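Local coordinates for protein triphenylmethane reductase (Citrobacter sp., PDB 2JL1) that binds NADP in a Rossmann fold of the NmrA-like family and probably uses the reduced cofactor to reduce triphenylmethane dyes, at residues A[6-11]-A[31-36]; A[59-64]-A[94-99]; A[154-159]-A[217-222]; A[179-184]-A[269-274]. All coordinates share one frame; numbering follows the deposited sequence.

Contact 1. Residues A[6-11]-A[31-36]. With NAP (NADP nicotinamide-adenine-dinucleotide phosphate), chain B.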
# COMPACT_ATOMS: atom_id res chain seq x y z
N THR A 6 -5.38 -4.53 19.11
CA THR A 6 -5.35 -5.82 18.42
C THR A 6 -4.04 -6.55 18.77
O THR A 6 -3.16 -5.94 19.34
CB THR A 6 -5.55 -5.68 16.89
OG1 THR A 6 -4.33 -5.27 16.27
CG2 THR A 6 -6.66 -4.66 16.60
N GLY A 7 -3.91 -7.83 18.43
CA GLY A 7 -2.72 -8.59 18.87
C GLY A 7 -2.48 -8.61 20.39
O GLY A 7 -1.34 -8.79 20.87
N ALA A 8 -3.56 -8.45 21.15
CA ALA A 8 -3.47 -8.21 22.61
C ALA A 8 -2.84 -9.33 23.45
O ALA A 8 -2.33 -9.05 24.54
CB ALA A 8 -4.82 -7.81 23.19
N THR A 9 -2.89 -10.58 22.97
CA THR A 9 -2.25 -11.70 23.65
C THR A 9 -0.80 -11.92 23.17
O THR A 9 -0.08 -12.77 23.70
CB THR A 9 -3.01 -13.04 23.45
OG1 THR A 9 -3.15 -13.31 22.05
CG2 THR A 9 -4.39 -12.98 24.08
N GLY A 10 -0.38 -11.15 22.18
CA GLY A 10 1.00 -11.23 21.70
C GLY A 10 1.92 -10.48 22.63
O GLY A 10 1.47 -9.85 23.60
N GLN A 11 3.22 -10.53 22.35
CA GLN A 11 4.21 -9.98 23.28
C GLN A 11 4.09 -8.46 23.32
O GLN A 11 3.97 -7.88 24.40
CB GLN A 11 5.63 -10.47 22.94
CG GLN A 11 5.70 -12.00 22.86
CD GLN A 11 7.08 -12.54 22.55
OE1 GLN A 11 7.95 -12.55 23.42
NE2 GLN A 11 7.29 -12.98 21.31
N ALA A 31 -9.18 -5.44 24.79
CA ALA A 31 -8.27 -6.37 24.17
C ALA A 31 -9.02 -7.05 23.04
O ALA A 31 -10.07 -7.66 23.25
CB ALA A 31 -7.78 -7.39 25.17
N ILE A 32 -8.49 -6.91 21.82
CA ILE A 32 -9.04 -7.59 20.67
C ILE A 32 -8.06 -8.71 20.33
O ILE A 32 -6.86 -8.47 20.14
CB ILE A 32 -9.32 -6.63 19.49
CG1 ILE A 32 -10.42 -5.64 19.88
CG2 ILE A 32 -9.79 -7.42 18.27
CD1 ILE A 32 -10.48 -4.39 19.04
N VAL A 33 -8.59 -9.92 20.27
CA VAL A 33 -7.79 -11.16 20.22
C VAL A 33 -8.40 -12.19 19.26
O VAL A 33 -9.60 -12.18 19.01
CB VAL A 33 -7.67 -11.81 21.65
CG1 VAL A 33 -6.88 -10.94 22.59
CG2 VAL A 33 -9.03 -12.10 22.25
N ARG A 34 -7.57 -13.08 18.72
CA ARG A 34 -8.06 -14.20 17.90
C ARG A 34 -8.53 -15.38 18.78
O ARG A 34 -9.56 -16.02 18.50
CB ARG A 34 -6.96 -14.63 16.91
CG ARG A 34 -7.29 -15.89 16.11
CD ARG A 34 -6.20 -16.18 15.08
NE ARG A 34 -4.88 -16.36 15.66
CZ ARG A 34 -3.85 -16.92 15.01
NH1 ARG A 34 -4.02 -17.37 13.77
NH2 ARG A 34 -2.67 -17.05 15.61
N ASN A 35 -7.80 -15.64 19.86
CA ASN A 35 -8.03 -16.80 20.73
C ASN A 35 -8.51 -16.25 22.07
O ASN A 35 -7.71 -15.77 22.87
CB ASN A 35 -6.71 -17.60 20.85
CG ASN A 35 -6.81 -18.85 21.76
OD1 ASN A 35 -7.80 -19.08 22.44
ND2 ASN A 35 -5.75 -19.65 21.75
N VAL A 36 -9.82 -16.32 22.31
CA VAL A 36 -10.40 -15.70 23.51
C VAL A 36 -10.03 -16.42 24.82
O VAL A 36 -10.00 -15.79 25.88
CB VAL A 36 -11.94 -15.49 23.39
CG1 VAL A 36 -12.23 -14.47 22.29
CG2 VAL A 36 -12.65 -16.81 23.12
PA NAP B . 3.65 -11.92 18.56
O1A NAP B . 4.08 -13.04 17.68
O2A NAP B . 3.91 -12.12 20.00
O5B NAP B . 2.10 -11.58 18.35
C5B NAP B . 1.45 -11.61 17.11
C4B NAP B . -0.02 -11.39 17.45
O4B NAP B . -0.82 -11.41 16.27
C3B NAP B . -0.49 -12.53 18.35
O3B NAP B . -1.22 -12.01 19.43
C2B NAP B . -1.41 -13.33 17.47
O2B NAP B . -2.49 -13.82 18.21
C1B NAP B . -1.92 -12.27 16.52
N9A NAP B . -2.48 -12.91 15.32
C8A NAP B . -1.90 -13.83 14.50
N7A NAP B . -2.79 -14.14 13.53
C5A NAP B . -3.93 -13.44 13.74
C6A NAP B . -5.15 -13.39 13.07
N6A NAP B . -5.37 -14.13 11.98
N1A NAP B . -6.14 -12.55 13.54
C2A NAP B . -5.93 -11.79 14.67
N3A NAP B . -4.72 -11.84 15.33
C4A NAP B . -3.74 -12.66 14.87
O3 NAP B . 4.40 -10.58 18.03
PN NAP B . 5.06 -9.36 18.85
O1N NAP B . 4.06 -8.92 19.83
O2N NAP B . 6.42 -9.75 19.30
O5D NAP B . 5.14 -8.20 17.69
C5D NAP B . 3.95 -7.63 17.16
C4D NAP B . 3.94 -7.47 15.64
O4D NAP B . 5.11 -6.77 15.24
C3D NAP B . 3.99 -8.81 14.90
O3D NAP B . 2.73 -9.34 14.57
C2D NAP B . 4.81 -8.53 13.66
O2D NAP B . 4.05 -8.11 12.54
C1D NAP B . 5.68 -7.36 14.08
N1N NAP B . 7.04 -7.86 14.29
C2N NAP B . 8.02 -6.92 14.43
C3N NAP B . 9.32 -7.31 14.58
C7N NAP B . 10.39 -6.31 14.70
O7N NAP B . 11.69 -6.81 14.99
N7N NAP B . 10.06 -5.03 14.50
C4N NAP B . 9.64 -8.68 14.71
C5N NAP B . 8.63 -9.61 14.67
C6N NAP B . 7.32 -9.19 14.40
P2B NAP B . -2.50 -15.31 18.83
O1X NAP B . -2.08 -15.19 20.28
O2X NAP B . -1.54 -16.24 18.10
O3X NAP B . -3.93 -15.79 18.69
O HOH W 1 -5.50 -10.20 17.53
O HOH W 2 -5.16 -14.36 20.67

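Contact 2. Residues A[59-64]-A[94-99]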
# COMPACT_ATOMS: atom_id res chain seq x y z
N SER A 59 -16.18 -10.62 12.20
CA SER A 59 -15.62 -10.56 13.55
C SER A 59 -14.99 -9.19 13.87
O SER A 59 -15.09 -8.71 15.00
CB SER A 59 -14.61 -11.69 13.78
OG SER A 59 -13.30 -11.31 13.39
N LEU A 60 -14.35 -8.57 12.88
CA LEU A 60 -13.70 -7.27 13.08
C LEU A 60 -14.71 -6.13 13.15
O LEU A 60 -14.57 -5.20 13.94
CB LEU A 60 -12.69 -7.00 11.95
CG LEU A 60 -11.51 -7.96 11.85
CD1 LEU A 60 -10.84 -7.76 10.50
CD2 LEU A 60 -10.55 -7.73 13.02
N GLN A 61 -15.74 -6.20 12.30
CA GLN A 61 -16.83 -5.23 12.36
C GLN A 61 -17.40 -5.14 13.78
O GLN A 61 -17.55 -4.06 14.34
CB GLN A 61 -17.93 -5.62 11.36
CG GLN A 61 -17.47 -5.51 9.91
CD GLN A 61 -17.56 -4.09 9.35
OE1 GLN A 61 -16.74 -3.70 8.50
NE2 GLN A 61 -18.57 -3.33 9.80
N LYS A 62 -17.66 -6.30 14.37
CA LYS A 62 -18.21 -6.36 15.73
C LYS A 62 -17.19 -5.92 16.79
O LYS A 62 -17.55 -5.19 17.72
CB LYS A 62 -18.72 -7.78 16.01
CG LYS A 62 -19.73 -8.28 14.97
CD LYS A 62 -19.98 -9.78 15.07
CE LYS A 62 -20.52 -10.32 13.75
NZ LYS A 62 -21.27 -11.61 13.92
N ALA A 63 -15.93 -6.35 16.67
CA ALA A 63 -14.91 -5.98 17.64
C ALA A 63 -14.63 -4.48 17.70
O ALA A 63 -14.38 -3.91 18.78
CB ALA A 63 -13.62 -6.77 17.40
N PHE A 64 -14.68 -3.83 16.54
CA PHE A 64 -14.37 -2.40 16.46
C PHE A 64 -15.60 -1.53 16.72
O PHE A 64 -15.47 -0.30 16.75
CB PHE A 64 -13.79 -2.03 15.08
CG PHE A 64 -12.48 -2.70 14.75
CD1 PHE A 64 -11.68 -3.26 15.74
CD2 PHE A 64 -12.02 -2.71 13.43
CE1 PHE A 64 -10.46 -3.87 15.41
CE2 PHE A 64 -10.81 -3.30 13.10
CZ PHE A 64 -10.02 -3.88 14.08
N ALA A 94 -12.25 -1.10 10.47
CA ALA A 94 -12.06 0.13 11.23
C ALA A 94 -12.82 1.30 10.61
O ALA A 94 -13.53 2.03 11.31
CB ALA A 94 -10.55 0.44 11.39
N ARG A 95 -12.69 1.48 9.29
CA ARG A 95 -13.43 2.53 8.59
C ARG A 95 -14.95 2.34 8.83
O ARG A 95 -15.64 3.28 9.26
CB ARG A 95 -13.09 2.53 7.10
CG ARG A 95 -13.58 3.76 6.29
CD ARG A 95 -15.09 3.73 5.99
NE ARG A 95 -15.51 2.50 5.33
CZ ARG A 95 -15.51 2.32 4.02
NH1 ARG A 95 -15.11 3.29 3.20
NH2 ARG A 95 -15.90 1.16 3.52
N ASP A 96 -15.44 1.13 8.54
CA ASP A 96 -16.89 0.82 8.64
C ASP A 96 -17.44 1.00 10.05
O ASP A 96 -18.59 1.37 10.22
CB ASP A 96 -17.19 -0.62 8.20
CG ASP A 96 -16.92 -0.85 6.71
OD1 ASP A 96 -16.77 0.14 5.97
OD2 ASP A 96 -16.86 -2.04 6.30
N ALA A 97 -16.62 0.72 11.06
CA ALA A 97 -17.02 0.89 12.45
C ALA A 97 -16.97 2.35 12.94
O ALA A 97 -17.38 2.63 14.06
CB ALA A 97 -16.17 0.00 13.35
N GLY A 98 -16.46 3.26 12.12
CA GLY A 98 -16.38 4.66 12.53
C GLY A 98 -15.35 4.94 13.63
O GLY A 98 -15.54 5.84 14.46
N VAL A 99 -14.28 4.15 13.63
CA VAL A 99 -13.14 4.34 14.54
C VAL A 99 -12.65 5.79 14.37
O VAL A 99 -12.49 6.25 13.24
CB VAL A 99 -12.03 3.28 14.29
CG1 VAL A 99 -10.74 3.63 15.00
CG2 VAL A 99 -12.50 1.89 14.75

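Contact 3. Residues A[154-159]-A[217-222]. Unlike the reference sequence in segment 154-159: Thr156 (reference Ile).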
# COMPACT_ATOMS: atom_id res chain seq x y z
N ALA A 154 23.50 -19.59 25.48
CA ALA A 154 24.18 -20.45 24.53
C ALA A 154 25.50 -19.83 24.10
O ALA A 154 26.49 -20.53 23.90
CB ALA A 154 23.29 -20.71 23.31
N SER A 155 25.51 -18.50 23.93
CA SER A 155 26.73 -17.79 23.54
C SER A 155 27.73 -17.69 24.69
O SER A 155 28.94 -17.79 24.48
CB SER A 155 26.40 -16.41 22.96
OG SER A 155 25.85 -16.56 21.65
N THR A 156 27.23 -17.48 25.91
CA THR A 156 28.09 -17.51 27.10
C THR A 156 28.77 -18.88 27.20
O THR A 156 29.95 -18.96 27.53
CB THR A 156 27.31 -17.17 28.39
OG1 THR A 156 26.80 -15.83 28.32
CG2 THR A 156 28.19 -17.33 29.64
N GLU A 157 28.03 -19.94 26.87
CA GLU A 157 28.55 -21.31 26.97
C GLU A 157 29.64 -21.56 25.92
O GLU A 157 30.71 -22.05 26.25
CB GLU A 157 27.42 -22.34 26.81
CG GLU A 157 26.40 -22.39 27.97
CD GLU A 157 25.10 -23.17 27.63
OE1 GLU A 157 25.12 -24.03 26.71
OE2 GLU A 157 24.06 -22.92 28.29
N SER A 158 29.35 -21.19 24.68
CA SER A 158 30.24 -21.46 23.56
C SER A 158 31.43 -20.51 23.46
O SER A 158 32.42 -20.84 22.82
CB SER A 158 29.46 -21.45 22.24
OG SER A 158 29.13 -20.12 21.83
N GLY A 159 31.32 -19.35 24.10
CA GLY A 159 32.28 -18.26 23.93
C GLY A 159 32.20 -17.47 22.62
O GLY A 159 33.16 -16.79 22.26
N SER A 217 28.78 -11.28 32.06
CA SER A 217 28.83 -12.70 32.40
C SER A 217 30.18 -13.14 32.97
O SER A 217 30.27 -14.20 33.62
CB SER A 217 28.54 -13.54 31.16
OG SER A 217 29.68 -13.57 30.31
N GLY A 218 31.21 -12.34 32.73
CA GLY A 218 32.58 -12.66 33.16
C GLY A 218 33.26 -13.64 32.23
O GLY A 218 34.45 -13.93 32.38
N LYS A 219 32.54 -14.18 31.27
CA LYS A 219 33.17 -15.08 30.32
C LYS A 219 33.46 -14.36 29.00
O LYS A 219 32.64 -13.59 28.51
CB LYS A 219 32.34 -16.36 30.14
CG LYS A 219 32.45 -17.02 28.79
CD LYS A 219 32.64 -18.52 28.88
CE LYS A 219 33.27 -19.02 27.56
NZ LYS A 219 34.47 -18.18 27.17
N LYS A 220 34.65 -14.59 28.44
CA LYS A 220 35.05 -14.01 27.18
C LYS A 220 34.17 -14.56 26.08
O LYS A 220 34.14 -15.77 25.85
CB LYS A 220 36.52 -14.34 26.88
CG LYS A 220 37.07 -13.74 25.59
CD LYS A 220 36.89 -12.21 25.55
CE LYS A 220 37.29 -11.62 24.21
NZ LYS A 220 36.80 -10.22 24.01
N VAL A 221 33.43 -13.67 25.42
CA VAL A 221 32.58 -14.04 24.27
C VAL A 221 33.04 -13.15 23.11
O VAL A 221 33.14 -11.94 23.27
CB VAL A 221 31.06 -13.80 24.58
CG1 VAL A 221 30.18 -14.10 23.35
CG2 VAL A 221 30.61 -14.61 25.78
N VAL A 222 33.35 -13.75 21.95
CA VAL A 222 33.68 -12.97 20.75
C VAL A 222 32.50 -12.96 19.77
O VAL A 222 31.63 -13.83 19.82
CB VAL A 222 34.97 -13.49 20.02
CG1 VAL A 222 36.18 -13.49 20.96
CG2 VAL A 222 34.77 -14.86 19.44
O HOH W 3 35.54 -16.75 23.17

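Contact 4. Residues A[179-184]-A[269-274]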
# COMPACT_ATOMS: atom_id res chain seq x y z
N ALA A 179 6.25 -0.48 23.29
CA ALA A 179 4.90 -0.60 23.87
C ALA A 179 4.55 0.63 24.69
O ALA A 179 3.40 1.08 24.70
CB ALA A 179 4.81 -1.84 24.73
N LEU A 180 5.54 1.13 25.42
CA LEU A 180 5.41 2.36 26.20
C LEU A 180 5.10 3.54 25.29
O LEU A 180 4.22 4.36 25.59
CB LEU A 180 6.68 2.62 27.04
CG LEU A 180 6.77 3.94 27.79
CD1 LEU A 180 5.52 4.18 28.69
CD2 LEU A 180 8.05 3.99 28.63
N ALA A 181 5.79 3.62 24.15
CA ALA A 181 5.54 4.66 23.14
C ALA A 181 4.13 4.59 22.57
O ALA A 181 3.48 5.63 22.39
CB ALA A 181 6.58 4.54 22.01
N ALA A 182 3.67 3.39 22.24
CA ALA A 182 2.31 3.20 21.77
C ALA A 182 1.29 3.66 22.84
O ALA A 182 0.34 4.42 22.53
CB ALA A 182 2.11 1.75 21.39
N ALA A 183 1.49 3.23 24.09
CA ALA A 183 0.63 3.62 25.21
C ALA A 183 0.64 5.13 25.48
O ALA A 183 -0.42 5.74 25.74
CB ALA A 183 0.98 2.83 26.48
N THR A 184 1.81 5.75 25.39
CA THR A 184 1.93 7.21 25.57
C THR A 184 1.12 7.96 24.50
O THR A 184 0.31 8.82 24.81
CB THR A 184 3.42 7.62 25.50
OG1 THR A 184 4.12 6.96 26.56
CG2 THR A 184 3.61 9.12 25.63
N LYS A 269 12.28 11.37 22.46
CA LYS A 269 11.41 12.52 22.73
C LYS A 269 10.04 12.14 23.30
O LYS A 269 9.52 12.82 24.17
CB LYS A 269 11.26 13.39 21.47
CG LYS A 269 12.55 14.13 21.17
CD LYS A 269 12.48 14.97 19.91
CE LYS A 269 13.60 16.00 19.97
NZ LYS A 269 14.15 16.30 18.63
N LEU A 270 9.50 11.03 22.83
CA LEU A 270 8.19 10.54 23.27
C LEU A 270 8.20 9.92 24.68
O LEU A 270 7.26 10.15 25.48
CB LEU A 270 7.71 9.49 22.28
CG LEU A 270 6.30 9.46 21.66
CD1 LEU A 270 5.20 9.86 22.62
CD2 LEU A 270 6.26 10.34 20.43
N ILE A 271 9.22 9.12 24.99
CA ILE A 271 9.23 8.33 26.23
C ILE A 271 10.34 8.67 27.25
O ILE A 271 10.36 8.10 28.33
CB ILE A 271 9.22 6.80 25.95
CG1 ILE A 271 10.56 6.32 25.37
CG2 ILE A 271 8.03 6.41 25.04
CD1 ILE A 271 10.76 4.82 25.44
N GLY A 272 11.22 9.62 26.91
CA GLY A 272 12.40 9.95 27.74
C GLY A 272 13.56 9.00 27.49
O GLY A 272 13.64 8.39 26.43
N SER A 273 14.46 8.87 28.47
CA SER A 273 15.68 8.06 28.35
C SER A 273 15.41 6.63 27.92
O SER A 273 14.45 6.02 28.39
CB SER A 273 16.45 8.01 29.67
OG SER A 273 16.98 9.28 30.01
N LEU A 274 16.27 6.11 27.04
CA LEU A 274 16.18 4.75 26.54
C LEU A 274 17.00 3.82 27.42
O LEU A 274 17.96 4.23 28.04
CB LEU A 274 16.71 4.66 25.10
CG LEU A 274 16.09 5.60 24.04
CD1 LEU A 274 16.78 5.43 22.69
CD2 LEU A 274 14.57 5.42 23.95

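Contact 1. Residues A[6-11]-A[31-36]
Thr6, just past strand 3-5 of the NADP-binding Rossmann fold, lies beside Ile32 of the neighbouring parallel strand 29-33, their CA atoms 4.7 Å apart. Beyond this point residues 6-11 leave the sheet as the glycine-rich loop, while residues 31-36 finish strand 29-33 and turn into a loop of their own. The carbonyl of Ile32 joins the two: Ala8 N reaches Ile32 O in a weak hydrogen bond of 3.5 Å that is nonetheless nearly straight (168° at the hydrogen), and the CA-H of Thr6 is directed at the same oxygen. A type I turn from Gly7 to Gly10 then brings the chain to the N-cap of helix 11-20. Gly10, lacking a CB, lets the cofactor ribose and its O5B come close to the backbone.

Among the side chains, Ala8 CB faces the strand and rests on Ala31 CB at 3.6 Å and, a little farther off, on Val33 CG1. Thr9 works in two directions. With chi1 at 57°, its CG2 lies beside its own backbone N and meets Val33 CG1 at 3.5 Å, whereas OG1 donates to O1X of the adenosine 2'-phosphate at 2.8 Å. A water bridges Thr9 OG1, Asn35 N and phosphate O3X. Arg34 reads the same phosphate, the group that distinguishes NADP from NAD. Its side chain lies against the adenine, N7A standing 3.3 Å over the centre of the Arg34 guanidinium plane, and turns its edge to the phosphorus, NE donating to O3X and Arg34 NH2 to O2X at 2.9 Å.

Contact 2. Residues A[59-64]-A[94-99]
Phe64 is the bump of this contact, and the end of helix 80-96 supplies the hollow. Its CB rests against Ala97 CB at 3.6 Å, and Val99 CG2 closes in on the same Phe64 CB from 4.1 Å. The ring goes deeper along the helix. With chi1 at -62°, CG lies anti to the carbonyl carbon, and the ring presents its CD2 edge to the backbone of Ala94, where CD2 is 3.4 Å from Ala94 N, close to the ring plane. The methyl of Ala94 lies beside that edge, Ala94 CB 4.0 Å from Phe64 CD2. In return, Ala97 CB fits against the carbonyl of Phe64, 3.5 Å from Phe64 O.

One wall of the hollow is set by a Schellman motif. Gly98 has positive phi and its N bonds back to Arg95 O while Val99 N returns to Ala94 O, and this reversal brings Val99 round to face Phe64. In the alpha/beta layering of the Rossmann fold, helices 57-63 and 80-96 thus pack side by side, and the ring also touches Leu70 of strand 69-72.

At the outer margin the side chain of Gln61, bent at chi2 (-82°), leans over Asp96, the amide and carboxylate planes 45° apart. Arg95 grips Asp96 OD1 side-on with NE and NH2, and its NH1 forms a salt bridge to Asp79 of the second subunit. Since Lys92 pairs with Asp96 OD2, the carboxylate probably stays ionised, leaving an apolar interior bordered by charge on the side where the subunits meet.

Contact 3. Residues A[154-159]-A[217-222]
Gly159 and Val222 are joined by the single backbone hydrogen bond of this contact: Val222 N donates to Gly159 O at 3.1 Å. The bond is nearly straight at the hydrogen (166°), yet the donor stands well above the carbonyl plane. The CA-H of Val221 is directed at the same oxygen, 3.5 Å from CA. Together they lead into the small parallel sheet of strands 160-163 and 222-225.

Van der Waals contacts come next. Val221 CG2 settles over the last helical turn, 3.8 Å from Ser155 O and close to Thr156 CA. Thr156, which differs from the reference sequence, turns both OG1 and CG2 to Ser217 CB, with OG1 at 4.0 Å.

Among polar groups, Ser217 OG accepts from Lys219 N in an ST turn and is also bonded to Leu213 O of its own helix. The Lys219 chain, bent at chi2 and chi4, lies across the helix end, its CE 3.8 Å from Gly159 CA, and curls back so that NZ donates to Lys220 O at 2.8 Å. Thr156 O, buried with no hydrogen-bond partner, faces the lysine methylenes; the ammonium group nearby may ease this electrostatically, though its bond goes to Lys220 O.

Contact 4. Residues A[179-184]-A[269-274]
Ile271 presses its CG2 methyl onto the surface of helix 175-186, touching Ala181 CA at 3.6 Å and Ala181 CB at 3.8 Å. Alongside, Leu180 CG meets the same methyl from 3.9 Å, and its CD2 leans towards Ile271 CB, the two side chains crossing at a slant. With chi1 at 71°, Ile271 keeps CG2 beside its own backbone N and turned to the alanine. One turn farther along helix 175-186, Thr184 meets Leu270, the residue before Ile271; the two side chains slide past each other in opposite directions, and Thr184 CG2 lies only 3.5 Å from Leu270 CD1, a tight fit for two methyl groups.

What positions the threonine is its own helix. Thr184 OG1 donates to Leu180 O at 2.8 Å from above the carbonyl plane, so this oxygen accepts from both the hydroxyl and the amide of Thr184. The torsion that allows the bond (chi1 -61°) sets CG2 anti to the backbone N, where it meets Leu270.

Helix 175-186 lies in the connection between strands 135-140 and 194-198 of the Rossmann sheet, and the contact joins it to helix 266-271 from the C-terminal part of the chain. Ala181 is also touched by Leu267 of that helix.

Farther out, the other side of helix 175-186 lies on helix 11-20, Ala179 against Leu15 and Val16, Ala183 against His19 and Leu20. Arg175, which hydrogen-bonds NADP through NE, stands at the beginning of helix 175-186.

In the fold
Contact 1 holds the cofactor directly, and the others lie farther off in the order 2, 4, 3, with centres 16, 21 and 36 Å from that of contact 1. Contact 2 is its immediate neighbour: Ile32 CD1 packs on Phe64 CE1 at 3.7 Å, and Thr6 CG2 touches the same ring atom, so the Phe64 ring links strand 29-33 and the start of loop 6-11 to helices 57-63 and 80-96, its side chain about 9 Å from NADP. Contact 4 comes within about 6 Å of contact 1 at the nearest atoms without touching it, helix 11-20 serving both. Contact 3 lies across the middle of the chain from contact 2, away from the pocket. Along the sequence, segments of contacts 3 and 4 alternate.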